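Cysteine desulfurase (Thermococcus onnurineus, PDB 5B89) probably catalyses the pyridoxal-phosphate-dependent transfer of sulfur from L-cysteine to an acceptor, leaving L-alanine. Local coordinates at residues M21-L33 with S393-T405. Residues are numbered along the deposited sequence; the frame is centred on the assembly and turned at random.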
loop_
_atom_site.group_PDB
_atom_site.type_symbol
_atom_site.label_atom_id
_atom_site.label_comp_id
_atom_site.label_asym_id
_atom_site.label_seq_id
_atom_site.Cartn_x
_atom_site.Cartn_y
_atom_site.Cartn_z
ATOM N N MET B 21 2.652 -8.498 33.205
ATOM C CA MET B 21 1.565 -9.150 32.520
ATOM C C MET B 21 1.582 -10.647 32.610
ATOM O O MET B 21 2.607 -11.233 32.642
ATOM C CB MET B 21 1.711 -8.913 31.009
ATOM C CG MET B 21 1.284 -7.596 30.429
ATOM S SD MET B 21 1.812 -7.378 28.704
ATOM C CE MET B 21 1.779 -9.018 28.198
ATOM N N ARG B 22 0.415 -11.233 32.575
ATOM C CA ARG B 22 0.296 -12.642 32.528
ATOM C C ARG B 22 0.279 -13.027 31.035
ATOM O O ARG B 22 -0.547 -12.569 30.322
ATOM C CB ARG B 22 -1.002 -13.120 33.150
ATOM C CG ARG B 22 -1.158 -12.874 34.605
ATOM C CD ARG B 22 -2.233 -13.777 35.174
ATOM N NE ARG B 22 -3.513 -13.726 34.481
ATOM C CZ ARG B 22 -4.232 -12.623 34.307
ATOM N NH1 ARG B 22 -3.772 -11.468 34.771
ATOM N NH2 ARG B 22 -5.393 -12.668 33.688
ATOM N N ILE B 23 1.207 -13.848 30.596
ATOM C CA ILE B 23 1.258 -14.316 29.213
ATOM C C ILE B 23 0.837 -15.757 29.246
ATOM O O ILE B 23 1.360 -16.502 30.004
ATOM C CB ILE B 23 2.717 -14.326 28.734
ATOM C CG1 ILE B 23 3.271 -12.933 28.699
ATOM C CG2 ILE B 23 2.893 -15.058 27.411
ATOM C CD1 ILE B 23 2.440 -11.977 27.933
ATOM N N PRO B 24 -0.148 -16.252 28.409
ATOM C CA PRO B 24 -0.733 -15.376 27.384
ATOM C C PRO B 24 -2.043 -14.626 27.688
ATOM O O PRO B 24 -2.549 -13.862 26.887
ATOM C CB PRO B 24 -1.020 -16.380 26.283
ATOM C CG PRO B 24 -1.472 -17.587 26.980
ATOM C CD PRO B 24 -0.684 -17.677 28.194
ATOM N N GLU B 25 -2.586 -14.886 28.853
ATOM C CA GLU B 25 -3.874 -14.342 29.225
ATOM C C GLU B 25 -4.132 -12.890 29.026
ATOM O O GLU B 25 -5.151 -12.547 28.548
ATOM C CB GLU B 25 -4.181 -14.719 30.685
ATOM C CG GLU B 25 -4.292 -16.221 30.867
ATOM C CD GLU B 25 -2.988 -16.907 31.291
ATOM O OE1 GLU B 25 -3.083 -18.069 31.731
ATOM O OE2 GLU B 25 -1.950 -16.325 31.205
ATOM N N ASP B 26 -3.208 -12.042 29.413
ATOM C CA ASP B 26 -3.442 -10.590 29.335
ATOM C C ASP B 26 -3.322 -10.061 27.875
ATOM O O ASP B 26 -3.795 -8.948 27.597
ATOM C CB ASP B 26 -2.473 -9.802 30.208
ATOM C CG ASP B 26 -2.858 -9.893 31.681
ATOM O OD1 ASP B 26 -4.027 -10.280 31.939
ATOM O OD2 ASP B 26 -2.013 -9.640 32.565
ATOM N N VAL B 27 -2.785 -10.852 26.975
ATOM C CA VAL B 27 -2.816 -10.521 25.542
ATOM C C VAL B 27 -4.153 -10.951 24.942
ATOM O O VAL B 27 -4.814 -10.226 24.150
ATOM C CB VAL B 27 -1.620 -11.128 24.827
ATOM C CG1 VAL B 27 -1.611 -10.639 23.349
ATOM C CG2 VAL B 27 -0.351 -10.628 25.482
ATOM N N ARG B 28 -4.600 -12.145 25.243
ATOM C CA ARG B 28 -5.808 -12.762 24.739
ATOM C C ARG B 28 -7.013 -11.909 25.092
ATOM O O ARG B 28 -7.964 -11.874 24.281
ATOM C CB ARG B 28 -5.986 -14.147 25.264
ATOM C CG ARG B 28 -4.917 -15.150 24.788
ATOM C CD ARG B 28 -4.992 -16.450 25.544
ATOM N NE ARG B 28 -6.180 -17.217 25.242
ATOM C CZ ARG B 28 -6.350 -18.006 24.223
ATOM N NH1 ARG B 28 -5.454 -18.179 23.255
ATOM N NH2 ARG B 28 -7.496 -18.681 24.027
ATOM N N LYS B 29 -6.990 -11.221 26.198
ATOM C CA LYS B 29 -8.117 -10.372 26.558
ATOM C C LYS B 29 -8.367 -9.233 25.611
ATOM O O LYS B 29 -9.400 -8.693 25.628
ATOM C CB LYS B 29 -7.917 -9.737 27.914
ATOM C CG LYS B 29 -8.087 -10.659 29.064
ATOM C CD LYS B 29 -7.605 -9.951 30.311
ATOM C CE LYS B 29 -8.757 -9.536 31.179
ATOM N NZ LYS B 29 -9.301 -10.757 31.817
ATOM N N ASP B 30 -7.383 -8.877 24.807
ATOM C CA ASP B 30 -7.521 -7.816 23.843
ATOM C C ASP B 30 -7.841 -8.302 22.417
ATOM O O ASP B 30 -7.943 -7.501 21.546
ATOM C CB ASP B 30 -6.231 -7.015 23.729
ATOM C CG ASP B 30 -5.922 -6.202 24.966
ATOM O OD1 ASP B 30 -6.825 -5.837 25.661
ATOM O OD2 ASP B 30 -4.768 -5.972 25.236
ATOM N N ILE B 31 -7.989 -9.596 22.234
ATOM C CA ILE B 31 -8.226 -10.204 20.923
ATOM C C ILE B 31 -9.453 -11.121 20.978
ATOM O O ILE B 31 -9.359 -12.245 21.330
ATOM C CB ILE B 31 -6.991 -11.006 20.469
ATOM C CG1 ILE B 31 -5.745 -10.109 20.509
ATOM C CG2 ILE B 31 -7.184 -11.515 19.063
ATOM C CD1 ILE B 31 -4.435 -10.843 20.392
ATOM N N PRO B 32 -10.597 -10.587 20.598
ATOM C CA PRO B 32 -11.800 -11.362 20.720
ATOM C C PRO B 32 -11.813 -12.636 19.978
ATOM O O PRO B 32 -12.405 -13.659 20.425
ATOM C CB PRO B 32 -12.886 -10.443 20.055
ATOM C CG PRO B 32 -12.342 -9.113 20.207
ATOM C CD PRO B 32 -10.849 -9.182 20.271
ATOM N N LEU B 33 -11.172 -12.747 18.802
ATOM C CA LEU B 33 -11.132 -14.022 18.104
ATOM C C LEU B 33 -10.497 -15.193 18.874
ATOM O O LEU B 33 -10.814 -16.307 18.518
ATOM C CB LEU B 33 -10.479 -13.869 16.719
ATOM C CG LEU B 33 -11.455 -13.341 15.691
ATOM C CD1 LEU B 33 -10.666 -12.762 14.439
ATOM C CD2 LEU B 33 -12.392 -14.452 15.217
ATOM N N SER B 393 1.418 -22.133 13.189
ATOM C CA SER B 393 2.326 -21.069 13.526
ATOM C C SER B 393 1.699 -20.215 14.603
ATOM O O SER B 393 0.519 -20.013 14.649
ATOM C CB SER B 393 2.683 -20.248 12.305
ATOM O OG SER B 393 1.552 -19.806 11.707
ATOM N N PHE B 394 2.562 -19.731 15.461
ATOM C CA PHE B 394 2.187 -19.078 16.677
ATOM C C PHE B 394 2.564 -17.634 16.929
ATOM O O PHE B 394 3.393 -17.100 16.278
ATOM C CB PHE B 394 2.853 -19.875 17.819
ATOM C CG PHE B 394 2.655 -21.374 17.760
ATOM C CD1 PHE B 394 1.419 -21.943 17.871
ATOM C CD2 PHE B 394 3.756 -22.213 17.669
ATOM C CE1 PHE B 394 1.270 -23.314 17.834
ATOM C CE2 PHE B 394 3.610 -23.570 17.624
ATOM C CZ PHE B 394 2.366 -24.121 17.712
ATOM N N HIS B 395 1.914 -17.082 17.945
ATOM C CA HIS B 395 2.227 -15.795 18.502
ATOM C C HIS B 395 2.068 -15.907 20.039
ATOM O O HIS B 395 1.665 -16.881 20.531
ATOM C CB HIS B 395 1.477 -14.584 17.906
ATOM C CG HIS B 395 2.304 -13.341 17.900
ATOM N ND1 HIS B 395 2.261 -12.375 16.916
ATOM C CD2 HIS B 395 3.229 -12.933 18.779
ATOM C CE1 HIS B 395 3.163 -11.450 17.189
ATOM N NE2 HIS B 395 3.769 -11.785 18.299
ATOM N N VAL B 396 2.418 -14.839 20.714
ATOM C CA VAL B 396 2.416 -14.750 22.166
ATOM C C VAL B 396 1.081 -15.002 22.829
ATOM O O VAL B 396 1.038 -15.368 23.954
ATOM C CB VAL B 396 3.083 -13.432 22.644
ATOM C CG1 VAL B 396 2.220 -12.231 22.348
ATOM C CG2 VAL B 396 3.456 -13.493 24.122
ATOM N N TYR B 397 0.016 -14.789 22.091
ATOM C CA TYR B 397 -1.341 -15.013 22.571
ATOM C C TYR B 397 -1.815 -16.456 22.493
ATOM O O TYR B 397 -2.788 -16.768 23.014
ATOM C CB TYR B 397 -2.366 -14.069 21.892
ATOM C CG TYR B 397 -2.233 -13.934 20.400
ATOM C CD1 TYR B 397 -2.612 -14.915 19.557
ATOM C CD2 TYR B 397 -1.718 -12.798 19.871
ATOM C CE1 TYR B 397 -2.481 -14.769 18.205
ATOM C CE2 TYR B 397 -1.564 -12.639 18.530
ATOM C CZ TYR B 397 -1.946 -13.622 17.719
ATOM O OH TYR B 397 -1.744 -13.411 16.387
ATOM N N ASN B 398 -1.106 -17.302 21.798
ATOM C CA ASN B 398 -1.355 -18.710 21.759
ATOM C C ASN B 398 -0.872 -19.377 23.060
ATOM O O ASN B 398 -0.039 -18.916 23.734
ATOM C CB ASN B 398 -0.791 -19.409 20.539
ATOM C CG ASN B 398 -1.388 -18.953 19.260
ATOM O OD1 ASN B 398 -0.624 -18.491 18.370
ATOM N ND2 ASN B 398 -2.721 -19.053 19.104
ATOM N N SER B 399 -1.651 -20.393 23.469
ATOM C CA SER B 399 -1.458 -21.050 24.788
ATOM C C SER B 399 -1.138 -22.550 24.653
ATOM O O SER B 399 -1.456 -23.245 23.714
ATOM C CB SER B 399 -2.804 -20.928 25.595
ATOM O OG SER B 399 -3.774 -21.770 25.083
ATOM N N LEU B 400 -0.482 -23.012 25.778
ATOM C CA LEU B 400 -0.237 -24.472 25.828
ATOM C C LEU B 400 -1.542 -25.355 25.824
ATOM O O LEU B 400 -1.606 -26.386 25.292
ATOM C CB LEU B 400 0.642 -24.825 27.009
ATOM C CG LEU B 400 2.160 -24.528 26.810
ATOM C CD1 LEU B 400 2.908 -24.528 28.145
ATOM C CD2 LEU B 400 2.695 -25.496 25.781
ATOM N N GLU B 401 -2.592 -24.777 26.404
ATOM C CA GLU B 401 -3.950 -25.371 26.365
ATOM C C GLU B 401 -4.436 -25.628 24.960
ATOM O O GLU B 401 -4.973 -26.655 24.593
ATOM C CB GLU B 401 -4.935 -24.550 27.189
ATOM C CG GLU B 401 -4.713 -24.621 28.695
ATOM C CD GLU B 401 -3.756 -23.547 29.238
ATOM O OE1 GLU B 401 -3.713 -23.395 30.508
ATOM O OE2 GLU B 401 -2.994 -22.841 28.495
ATOM N N GLU B 402 -4.188 -24.584 24.092
ATOM C CA GLU B 402 -4.475 -24.742 22.727
ATOM C C GLU B 402 -3.672 -25.829 21.986
ATOM O O GLU B 402 -4.177 -26.507 21.166
ATOM C CB GLU B 402 -4.284 -23.376 21.962
ATOM C CG GLU B 402 -5.286 -22.279 22.315
ATOM C CD GLU B 402 -5.022 -20.960 21.563
ATOM O OE1 GLU B 402 -3.827 -20.631 21.337
ATOM O OE2 GLU B 402 -5.982 -20.178 21.286
ATOM N N VAL B 403 -2.362 -25.902 22.322
ATOM C CA VAL B 403 -1.558 -26.899 21.746
ATOM C C VAL B 403 -2.064 -28.291 22.173
ATOM O O VAL B 403 -2.123 -29.153 21.362
ATOM C CB VAL B 403 -0.072 -26.666 22.163
ATOM C CG1 VAL B 403 0.822 -27.858 21.822
ATOM C CG2 VAL B 403 0.473 -25.388 21.435
ATOM N N GLU B 404 -2.462 -28.426 23.423
ATOM C CA GLU B 404 -2.988 -29.710 23.888
ATOM C C GLU B 404 -4.304 -30.079 23.168
ATOM O O GLU B 404 -4.516 -31.182 22.835
ATOM C CB GLU B 404 -3.130 -29.736 25.394
ATOM C CG GLU B 404 -1.860 -29.538 26.207
ATOM C CD GLU B 404 -0.897 -30.685 26.158
ATOM O OE1 GLU B 404 -1.196 -31.690 25.606
ATOM O OE2 GLU B 404 0.167 -30.497 26.696
ATOM N N THR B 405 -5.161 -29.093 22.923
ATOM C CA THR B 405 -6.366 -29.345 22.178
ATOM C C THR B 405 -6.017 -29.833 20.766
ATOM O O THR B 405 -6.529 -30.754 20.305
ATOM C CB THR B 405 -7.247 -28.096 22.141
ATOM O OG1 THR B 405 -7.563 -27.754 23.456
ATOM C CG2 THR B 405 -8.517 -28.292 21.322
HETATM O O HOH W 1 -8.523 -20.466 21.839
#
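Arg28 reaches from the short helix 25-28 to Tyr397 O, in the turn before helix 400-415, and to Glu402 OE2 in that helix's first turn; its NH1 serves both. NH1 bonds Tyr397 O at 3.0 Å in a nearly straight line (170°), and it forms a salt bridge with Glu402 OE2 at 2.9 Å. Both acceptors lie in the guanidinium plane, whereas the carboxylate is met from above its own plane, the two flat groups standing 83° apart. A bend at chi3 (69°) turns the guanidinium along this path, with CG resting near Tyr397 CB. In this class-V aminotransferase-family enzyme the contact joins the segment ahead of strand 38-39 to the start of the C-terminal helix, the Tyr397 side chain lying about 10 Å from that of His235, a cofactor-binding residue.

Packing is tight on the apolar side. Ile31 CD1 comes to 3.4 Å from Tyr397 CD2, Val27 CG1 lies at the ring's edge, and Pro24, after a cis peptide bond, presses CB to 3.3 Å from Val396 O, a buried carbonyl with no partner in the model. Tyr397 OH is hydrogen-bonded to Asn42 OD1 and Leu47 N. The looser side lies at Arg28 NH2, whose bond to Glu402 OE2 is weak (3.5 Å); a water accepts from NH2 at 3.0 Å there.

Glu402 is itself fixed: Asn398 ND2 and Ser399 N approach OE1 from opposite faces of the carboxylate plane. A methionine in place of Arg28 would probably leave Tyr397 O without this donor and Glu402 OE2 without its cationic mate. The chemistry thus divides the carboxylate's work: OE1 takes the N-H of Ser399 as its half of a capping box, Ser399 OG capping Glu402 N in return, while OE2 ties the helix start ionically to the N-terminal segment.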